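Local atomic coordinates of nitrate transport protein (Xanthomonas axonopodis pv. citri, PDB entry 3KSX), a protein that probably captures alkanesulfonates in the periplasm, as the substrate-binding component of an ABC-type uptake system, and is held here with MOPS bound. Residues S41-F55 / F227-L241. Residues are numbered along the deposited sequence; the frame is centred on the assembly and turned at random.
Sequences SLVLAKQHRLLEQRF and FVQQVMGTLNQADGL
Ala238 sits at the apolar centre, its CB pressed between two helices: Ala45 CB lies 3.8 Å from it, and Leu50 CD1 meets the same Ala238 CB at 3.7 Å. With just the methyls of Ala45 and Ala238 meeting at this point of the crossing, the axes of helix 41-48 and helix 227-241 come to 8.2 Å, at 106°. Leu235 CD2 fills in beside them, against Ala45 CB and the end of Leu42. Toward the C-terminal end of 227-241, Leu241 sends CD1 to His48 while its CB rests on Leu44 CD1.

Helix 50-54 follows after a Schellman turn at Arg49 and packs across the other half of the long helix. Here Thr234 works in two directions. Its CG2, anti to the backbone N, packs against Leu50 CB and Leu51 CD2, whereas OG1 is turned to Arg54. Farther along, Phe55 is sandwiched: Arg54 CG lies over one face, and the edge of Phe227 comes down on the opposite one, Phe227 CE1 being 3.5 Å from Phe55 CD1. The planes stand at 62°, a tilted edge-to-face pair, and Gln230 CB closes in at the Phe55 rim.

At the exposed edge, Arg54 bends at chi2 and lays its guanidinium beside the helix. Arg54 NH1 gives Thr234 OG1 a hydrogen bond that is unusually short as modelled, 2.5 Å at 156°, its exact length doubtful; OG1 lies close to the guanidinium plane, while Gln230 CB lies over one guanidinium face.

Strand 30-36 backs this packing through Leu31, which touches Phe227 and Val231. The contact thus fastens an early helical pair to a helix much later in the chain, on one lobe of the two-lobed α/β fold characteristic of periplasmic binding proteins.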
ATOM      1  N   SER A  41       7.097  -1.552  -8.734  1.00 35.98           N
ATOM      2  CA  SER A  41       8.561  -1.464  -8.558  1.00 36.43           C
ATOM      3  C   SER A  41       9.174  -2.702  -7.863  1.00 35.35           C
ATOM      4  O   SER A  41      10.268  -3.153  -8.249  1.00 32.97           O
ATOM      5  CB  SER A  41       8.968  -0.165  -7.888  1.00 35.99           C
ATOM      6  OG  SER A  41       8.829  -0.272  -6.507  1.00 38.56           O
ATOM      7  N   LEU A  42       8.430  -3.298  -6.908  1.00 34.58           N
ATOM      8  CA  LEU A  42       8.976  -4.448  -6.167  1.00 34.18           C
ATOM      9  C   LEU A  42       8.921  -5.678  -7.015  1.00 33.03           C
ATOM     10  O   LEU A  42       9.807  -6.549  -6.934  1.00 31.97           O
ATOM     11  CB  LEU A  42       8.217  -4.664  -4.863  1.00 34.33           C
ATOM     12  CG  LEU A  42       8.238  -3.445  -3.917  1.00 36.70           C
ATOM     13  CD1 LEU A  42       7.722  -3.816  -2.572  1.00 34.35           C
ATOM     14  CD2 LEU A  42       9.641  -2.899  -3.807  1.00 39.32           C
ATOM     15  N   VAL A  43       7.837  -5.793  -7.793  1.00 34.02           N
ATOM     16  CA  VAL A  43       7.734  -6.819  -8.844  1.00 34.74           C
ATOM     17  C   VAL A  43       8.948  -6.731  -9.782  1.00 35.24           C
ATOM     18  O   VAL A  43       9.575  -7.776 -10.076  1.00 34.65           O
ATOM     19  CB  VAL A  43       6.323  -6.795  -9.639  1.00 33.83           C
ATOM     20  CG1 VAL A  43       6.311  -7.785 -10.788  1.00 36.68           C
ATOM     21  CG2 VAL A  43       5.125  -7.081  -8.686  1.00 35.94           C
ATOM     22  N   LEU A  44       9.315  -5.520 -10.232  1.00 34.19           N
ATOM     23  CA  LEU A  44      10.506  -5.391 -11.079  1.00 34.57           C
ATOM     24  C   LEU A  44      11.780  -5.744 -10.346  1.00 34.34           C
ATOM     25  O   LEU A  44      12.615  -6.443 -10.906  1.00 35.39           O
ATOM     26  CB  LEU A  44      10.646  -4.016 -11.715  1.00 32.98           C
ATOM     27  CG  LEU A  44       9.601  -3.870 -12.811  1.00 34.55           C
ATOM     28  CD1 LEU A  44       9.692  -2.491 -13.300  1.00 38.81           C
ATOM     29  CD2 LEU A  44       9.728  -4.908 -13.963  1.00 37.87           C
ATOM     30  N   ALA A  45      11.939  -5.244  -9.123  1.00 33.60           N
ATOM     31  CA  ALA A  45      13.084  -5.651  -8.308  1.00 33.55           C
ATOM     32  C   ALA A  45      13.183  -7.159  -8.184  1.00 32.44           C
ATOM     33  O   ALA A  45      14.246  -7.711  -8.356  1.00 34.51           O
ATOM     34  CB  ALA A  45      13.094  -4.953  -6.930  1.00 34.29           C
ATOM     35  N   LYS A  46      12.073  -7.814  -7.882  1.00 33.14           N
ATOM     36  CA  LYS A  46      12.018  -9.260  -7.812  1.00 34.32           C
ATOM     37  C   LYS A  46      12.466  -9.880  -9.155  1.00 35.16           C
ATOM     38  O   LYS A  46      13.400 -10.685  -9.183  1.00 34.90           O
ATOM     39  CB  LYS A  46      10.632  -9.743  -7.352  1.00 33.97           C
ATOM     40  CG  LYS A  46      10.512 -11.246  -7.177  1.00 35.29           C
ATOM     41  CD  LYS A  46       9.166 -11.655  -6.547  1.00 33.97           C
ATOM     42  CE  LYS A  46       9.048 -13.184  -6.552  1.00 36.13           C
ATOM     43  NZ  LYS A  46       9.540 -13.812  -7.820  1.00 41.52           N
ATOM     44  N   GLN A  47      11.860  -9.482 -10.267  1.00 36.31           N
ATOM     45  CA  GLN A  47      12.118 -10.194 -11.493  1.00 37.69           C
ATOM     46  C   GLN A  47      13.511  -9.902 -12.028  1.00 36.55           C
ATOM     47  O   GLN A  47      14.140 -10.808 -12.634  1.00 38.53           O
ATOM     48  CB  GLN A  47      11.051  -9.952 -12.575  1.00 37.97           C
ATOM     49  CG  GLN A  47       9.582 -10.115 -12.151  1.00 44.22           C
ATOM     50  CD  GLN A  47       9.293 -11.314 -11.221  1.00 50.54           C
ATOM     51  OE1 GLN A  47       9.763 -12.435 -11.454  1.00 54.87           O
ATOM     52  NE2 GLN A  47       8.500 -11.066 -10.156  1.00 49.23           N
ATOM     53  N   HIS A  48      14.000  -8.690 -11.782  1.00 35.44           N
ATOM     54  CA  HIS A  48      15.355  -8.291 -12.214  1.00 35.95           C
ATOM     55  C   HIS A  48      16.484  -8.750 -11.322  1.00 33.36           C
ATOM     56  O   HIS A  48      17.684  -8.521 -11.621  1.00 33.42           O
ATOM     57  CB  HIS A  48      15.433  -6.780 -12.376  1.00 36.49           C
ATOM     58  CG  HIS A  48      14.729  -6.267 -13.602  1.00 42.34           C
ATOM     59  ND1 HIS A  48      15.060  -5.069 -14.205  1.00 48.16           N
ATOM     60  CD2 HIS A  48      13.724  -6.799 -14.342  1.00 45.92           C
ATOM     61  CE1 HIS A  48      14.276  -4.874 -15.253  1.00 48.66           C
ATOM     62  NE2 HIS A  48      13.458  -5.914 -15.360  1.00 47.17           N
ATOM     63  N   ARG A  49      16.104  -9.372 -10.218  1.00 31.99           N
ATOM     64  CA  ARG A  49      17.035  -9.873  -9.208  1.00 30.58           C
ATOM     65  C   ARG A  49      18.009  -8.820  -8.703  1.00 31.18           C
ATOM     66  O   ARG A  49      19.163  -9.111  -8.541  1.00 30.55           O
ATOM     67  CB  ARG A  49      17.773 -11.131  -9.735  1.00 30.94           C
ATOM     68  CG  ARG A  49      16.839 -12.099 -10.471  1.00 31.29           C
ATOM     69  CD  ARG A  49      17.441 -13.465 -10.682  1.00 31.67           C
ATOM     70  NE  ARG A  49      17.876 -14.109  -9.422  1.00 35.59           N
ATOM     71  CZ  ARG A  49      17.108 -14.790  -8.567  1.00 37.68           C
ATOM     72  NH1 ARG A  49      15.802 -14.942  -8.756  1.00 38.86           N
ATOM     73  NH2 ARG A  49      17.693 -15.327  -7.507  1.00 40.40           N
ATOM     74  N   LEU A  50      17.518  -7.616  -8.415  1.00 29.37           N
ATOM     75  CA  LEU A  50      18.381  -6.475  -8.007  1.00 29.74           C
ATOM     76  C   LEU A  50      19.074  -6.711  -6.672  1.00 29.54           C
ATOM     77  O   LEU A  50      20.252  -6.341  -6.476  1.00 30.68           O
ATOM     78  CB  LEU A  50      17.561  -5.181  -7.917  1.00 30.46           C
ATOM     79  CG  LEU A  50      16.856  -4.736  -9.234  1.00 33.39           C
ATOM     80  CD1 LEU A  50      16.236  -3.350  -9.100  1.00 32.86           C
ATOM     81  CD2 LEU A  50      17.924  -4.720 -10.341  1.00 34.71           C
ATOM     82  N   LEU A  51      18.340  -7.304  -5.757  1.00 28.18           N
ATOM     83  CA  LEU A  51      18.847  -7.509  -4.401  1.00 27.92           C
ATOM     84  C   LEU A  51      19.873  -8.625  -4.470  1.00 28.80           C
ATOM     85  O   LEU A  51      20.905  -8.531  -3.830  1.00 27.13           O
ATOM     86  CB  LEU A  51      17.688  -7.901  -3.442  1.00 27.83           C
ATOM     87  CG  LEU A  51      16.733  -6.746  -3.112  1.00 27.31           C
ATOM     88  CD1 LEU A  51      15.773  -7.169  -2.066  1.00 29.86           C
ATOM     89  CD2 LEU A  51      17.478  -5.486  -2.660  1.00 29.78           C
ATOM     90  N   GLU A  52      19.556  -9.671  -5.232  1.00 29.67           N
ATOM     91  CA  GLU A  52      20.440 -10.843  -5.356  1.00 30.35           C
ATOM     92  C   GLU A  52      21.722 -10.419  -5.991  1.00 31.21           C
ATOM     93  O   GLU A  52      22.791 -10.736  -5.486  1.00 33.69           O
ATOM     94  CB  GLU A  52      19.803 -11.955  -6.165  1.00 30.27           C
ATOM     95  CG  GLU A  52      18.574 -12.545  -5.508  1.00 30.61           C
ATOM     96  CD  GLU A  52      17.266 -11.771  -5.800  1.00 32.16           C
ATOM     97  OE1 GLU A  52      17.290 -10.640  -6.324  1.00 30.54           O
ATOM     98  OE2 GLU A  52      16.197 -12.314  -5.507  1.00 35.22           O
ATOM     99  N   GLN A  53      21.643  -9.596  -7.011  1.00 31.71           N
ATOM    100  CA  GLN A  53      22.853  -9.031  -7.586  1.00 33.83           C
ATOM    101  C   GLN A  53      23.691  -8.204  -6.608  1.00 33.93           C
ATOM    102  O   GLN A  53      24.921  -8.295  -6.604  1.00 34.72           O
ATOM    103  CB  GLN A  53      22.503  -8.117  -8.750  1.00 33.31           C
ATOM    104  CG  GLN A  53      21.804  -8.804  -9.889  1.00 39.57           C
ATOM    105  CD  GLN A  53      21.745  -7.867 -11.059  1.00 44.20           C
ATOM    106  OE1 GLN A  53      22.742  -7.220 -11.358  1.00 45.45           O
ATOM    107  NE2 GLN A  53      20.578  -7.719 -11.669  1.00 44.90           N
ATOM    108  N   ARG A  54      23.038  -7.416  -5.756  1.00 33.13           N
ATOM    109  CA  ARG A  54      23.728  -6.570  -4.787  1.00 32.17           C
ATOM    110  C   ARG A  54      24.324  -7.340  -3.560  1.00 32.36           C
ATOM    111  O   ARG A  54      25.367  -6.975  -2.986  1.00 31.09           O
ATOM    112  CB  ARG A  54      22.749  -5.470  -4.323  1.00 32.26           C
ATOM    113  CG  ARG A  54      23.370  -4.470  -3.312  1.00 37.40           C
ATOM    114  CD  ARG A  54      23.496  -3.074  -3.906  1.00 46.03           C
ATOM    115  NE  ARG A  54      24.144  -2.074  -3.022  1.00 52.56           N
ATOM    116  CZ  ARG A  54      23.531  -1.006  -2.463  1.00 56.86           C
ATOM    117  NH1 ARG A  54      22.222  -0.793  -2.644  1.00 55.01           N
ATOM    118  NH2 ARG A  54      24.226  -0.136  -1.701  1.00 57.18           N
ATOM    119  N   PHE A  55      23.682  -8.408  -3.160  1.00 31.68           N
ATOM    120  CA  PHE A  55      24.015  -9.047  -1.908  1.00 32.78           C
ATOM    121  C   PHE A  55      24.182 -10.555  -2.138  1.00 32.57           C
ATOM    122  O   PHE A  55      23.358 -11.353  -1.708  1.00 33.04           O
ATOM    123  CB  PHE A  55      22.875  -8.788  -0.935  1.00 33.51           C
ATOM    124  CG  PHE A  55      22.631  -7.316  -0.660  1.00 34.21           C
ATOM    125  CD1 PHE A  55      23.549  -6.570   0.108  1.00 37.20           C
ATOM    126  CD2 PHE A  55      21.460  -6.698  -1.130  1.00 35.65           C
ATOM    127  CE1 PHE A  55      23.293  -5.231   0.382  1.00 38.30           C
ATOM    128  CE2 PHE A  55      21.217  -5.387  -0.884  1.00 34.08           C
ATOM    129  CZ  PHE A  55      22.134  -4.649  -0.111  1.00 40.28           C
ATOM    130  N   PHE A 227      22.864  -2.797   6.144  1.00 31.81           N
ATOM    131  CA  PHE A 227      22.351  -3.690   5.119  1.00 30.47           C
ATOM    132  C   PHE A 227      20.957  -3.218   4.770  1.00 29.18           C
ATOM    133  O   PHE A 227      20.646  -3.135   3.603  1.00 29.69           O
ATOM    134  CB  PHE A 227      22.378  -5.145   5.595  1.00 30.33           C
ATOM    135  CG  PHE A 227      21.621  -6.103   4.726  1.00 30.51           C
ATOM    136  CD1 PHE A 227      22.208  -6.657   3.606  1.00 32.55           C
ATOM    137  CD2 PHE A 227      20.324  -6.509   5.074  1.00 31.18           C
ATOM    138  CE1 PHE A 227      21.507  -7.564   2.813  1.00 34.93           C
ATOM    139  CE2 PHE A 227      19.621  -7.430   4.286  1.00 32.37           C
ATOM    140  CZ  PHE A 227      20.199  -7.940   3.170  1.00 33.46           C
ATOM    141  N   VAL A 228      20.132  -2.893   5.782  1.00 29.49           N
ATOM    142  CA  VAL A 228      18.760  -2.403   5.521  1.00 27.67           C
ATOM    143  C   VAL A 228      18.775  -1.105   4.738  1.00 28.27           C
ATOM    144  O   VAL A 228      17.980  -0.923   3.788  1.00 28.26           O
ATOM    145  CB  VAL A 228      17.966  -2.294   6.809  1.00 27.95           C
ATOM    146  CG1 VAL A 228      16.653  -1.446   6.591  1.00 27.55           C
ATOM    147  CG2 VAL A 228      17.646  -3.756   7.306  1.00 25.87           C
ATOM    148  N   GLN A 229      19.711  -0.229   5.093  1.00 28.43           N
ATOM    149  CA  GLN A 229      19.893   1.055   4.355  1.00 30.39           C
ATOM    150  C   GLN A 229      20.231   0.787   2.875  1.00 29.70           C
ATOM    151  O   GLN A 229      19.640   1.390   1.961  1.00 29.23           O
ATOM    152  CB  GLN A 229      20.955   1.889   5.051  1.00 31.64           C
ATOM    153  CG  GLN A 229      21.317   3.206   4.363  1.00 35.65           C
ATOM    154  CD  GLN A 229      22.278   4.043   5.264  1.00 48.33           C
ATOM    155  OE1 GLN A 229      22.186   5.279   5.307  1.00 50.62           O
ATOM    156  NE2 GLN A 229      23.173   3.354   6.023  1.00 48.47           N
ATOM    157  N   GLN A 230      21.180  -0.129   2.639  1.00 29.65           N
ATOM    158  CA  GLN A 230      21.569  -0.502   1.286  1.00 29.95           C
ATOM    159  C   GLN A 230      20.452  -1.167   0.546  1.00 29.03           C
ATOM    160  O   GLN A 230      20.281  -0.901  -0.652  1.00 30.28           O
ATOM    161  CB  GLN A 230      22.776  -1.408   1.301  1.00 29.64           C
ATOM    162  CG  GLN A 230      24.034  -0.585   1.490  1.00 38.63           C
ATOM    163  CD  GLN A 230      25.040  -1.316   2.301  1.00 44.88           C
ATOM    164  OE1 GLN A 230      25.252  -2.523   2.112  1.00 49.22           O
ATOM    165  NE2 GLN A 230      25.654  -0.614   3.255  1.00 51.10           N
ATOM    166  N   VAL A 231      19.664  -2.025   1.225  1.00 27.22           N
ATOM    167  CA  VAL A 231      18.442  -2.606   0.639  1.00 26.90           C
ATOM    168  C   VAL A 231      17.509  -1.500   0.123  1.00 26.84           C
ATOM    169  O   VAL A 231      17.082  -1.544  -1.049  1.00 26.35           O
ATOM    170  CB  VAL A 231      17.717  -3.538   1.649  1.00 26.61           C
ATOM    171  CG1 VAL A 231      16.383  -3.983   1.108  1.00 29.65           C
ATOM    172  CG2 VAL A 231      18.582  -4.821   1.934  1.00 26.43           C
ATOM    173  N   MET A 232      17.222  -0.528   0.992  1.00 26.66           N
ATOM    174  CA  MET A 232      16.340   0.600   0.650  1.00 29.29           C
ATOM    175  C   MET A 232      16.927   1.316  -0.534  1.00 28.46           C
ATOM    176  O   MET A 232      16.198   1.670  -1.454  1.00 30.78           O
ATOM    177  CB  MET A 232      16.230   1.655   1.728  1.00 26.87           C
ATOM    178  CG  MET A 232      15.614   1.245   3.073  1.00 34.90           C
ATOM    179  SD  MET A 232      13.919   0.729   2.833  1.00 39.90           S
ATOM    180  CE  MET A 232      14.012  -1.075   2.614  1.00 38.10           C
ATOM    181  N   GLY A 233      18.252   1.527  -0.516  1.00 31.20           N
ATOM    182  CA  GLY A 233      18.958   2.089  -1.704  1.00 32.57           C
ATOM    183  C   GLY A 233      18.660   1.416  -3.024  1.00 34.27           C
ATOM    184  O   GLY A 233      18.469   2.068  -4.026  1.00 33.24           O
ATOM    185  N   THR A 234      18.641   0.087  -3.028  1.00 35.33           N
ATOM    186  CA  THR A 234      18.433  -0.688  -4.230  1.00 36.06           C
ATOM    187  C   THR A 234      16.957  -0.660  -4.612  1.00 35.96           C
ATOM    188  O   THR A 234      16.598  -0.609  -5.801  1.00 37.32           O
ATOM    189  CB  THR A 234      18.976  -2.166  -4.033  1.00 36.50           C
ATOM    190  OG1 THR A 234      20.361  -2.090  -3.772  1.00 38.16           O
ATOM    191  CG2 THR A 234      18.801  -3.041  -5.260  1.00 36.53           C
ATOM    192  N   LEU A 235      16.079  -0.642  -3.620  1.00 35.67           N
ATOM    193  CA  LEU A 235      14.671  -0.556  -3.952  1.00 35.63           C
ATOM    194  C   LEU A 235      14.323   0.852  -4.482  1.00 36.28           C
ATOM    195  O   LEU A 235      13.356   1.031  -5.265  1.00 35.99           O
ATOM    196  CB  LEU A 235      13.821  -0.940  -2.733  1.00 35.11           C
ATOM    197  CG  LEU A 235      13.995  -2.373  -2.235  1.00 32.66           C
ATOM    198  CD1 LEU A 235      13.010  -2.618  -1.164  1.00 31.51           C
ATOM    199  CD2 LEU A 235      13.737  -3.342  -3.419  1.00 29.48           C
ATOM    200  N   ASN A 236      15.089   1.852  -4.037  1.00 36.69           N
ATOM    201  CA  ASN A 236      14.898   3.253  -4.455  1.00 37.44           C
ATOM    202  C   ASN A 236      15.189   3.330  -5.947  1.00 38.00           C
ATOM    203  O   ASN A 236      14.523   4.048  -6.713  1.00 37.94           O
ATOM    204  CB  ASN A 236      15.824   4.174  -3.678  1.00 36.19           C
ATOM    205  CG  ASN A 236      15.854   5.552  -4.231  1.00 41.01           C
ATOM    206  OD1 ASN A 236      16.415   5.761  -5.285  1.00 45.46           O
ATOM    207  ND2 ASN A 236      15.217   6.519  -3.538  1.00 43.24           N
ATOM    208  N   GLN A 237      16.198   2.581  -6.366  1.00 37.98           N
ATOM    209  CA  GLN A 237      16.540   2.504  -7.772  1.00 38.83           C
ATOM    210  C   GLN A 237      15.487   1.764  -8.616  1.00 37.61           C
ATOM    211  O   GLN A 237      15.113   2.242  -9.717  1.00 37.16           O
ATOM    212  CB  GLN A 237      17.916   1.853  -7.952  1.00 39.54           C
ATOM    213  CG  GLN A 237      19.093   2.698  -7.421  1.00 46.28           C
ATOM    214  CD  GLN A 237      19.048   4.154  -7.893  1.00 54.04           C
ATOM    215  OE1 GLN A 237      19.048   4.431  -9.113  1.00 59.19           O
ATOM    216  NE2 GLN A 237      19.005   5.099  -6.928  1.00 54.87           N
ATOM    217  N   ALA A 238      14.983   0.637  -8.118  1.00 36.95           N
ATOM    218  CA  ALA A 238      13.923  -0.149  -8.834  1.00 36.33           C
ATOM    219  C   ALA A 238      12.737   0.742  -9.300  1.00 36.52           C
ATOM    220  O   ALA A 238      12.178   0.573 -10.447  1.00 34.95           O
ATOM    221  CB  ALA A 238      13.359  -1.284  -7.913  1.00 36.04           C
ATOM    222  N   ASP A 239      12.344   1.685  -8.415  1.00 37.09           N
ATOM    223  CA  ASP A 239      11.206   2.545  -8.707  1.00 36.90           C
ATOM    224  C   ASP A 239      11.465   3.327  -9.990  1.00 37.32           C
ATOM    225  O   ASP A 239      10.532   3.631 -10.744  1.00 36.13           O
ATOM    226  CB  ASP A 239      10.902   3.527  -7.587  1.00 38.66           C
ATOM    227  CG  ASP A 239       9.609   4.302  -7.867  1.00 41.01           C
ATOM    228  OD1 ASP A 239       8.512   3.704  -7.761  1.00 47.01           O
ATOM    229  OD2 ASP A 239       9.690   5.489  -8.257  1.00 43.15           O
ATOM    230  N   GLY A 240      12.742   3.654 -10.199  1.00 35.16           N
ATOM    231  CA  GLY A 240      13.180   4.441 -11.348  1.00 36.10           C
ATOM    232  C   GLY A 240      12.916   3.694 -12.628  1.00 36.21           C
ATOM    233  O   GLY A 240      12.651   4.302 -13.634  1.00 37.17           O
ATOM    234  N   LEU A 241      12.963   2.367 -12.582  1.00 36.31           N
ATOM    235  CA  LEU A 241      12.595   1.525 -13.743  1.00 37.19           C
ATOM    236  C   LEU A 241      11.307   1.879 -14.505  1.00 37.08           C
ATOM    237  O   LEU A 241      11.222   1.759 -15.736  1.00 37.12           O
ATOM    238  CB  LEU A 241      12.504   0.062 -13.298  1.00 37.02           C
ATOM    239  CG  LEU A 241      13.877  -0.554 -13.002  1.00 37.22           C
ATOM    240  CD1 LEU A 241      13.817  -2.060 -12.861  1.00 31.44           C
ATOM    241  CD2 LEU A 241      14.868  -0.127 -14.108  1.00 34.05           C
TER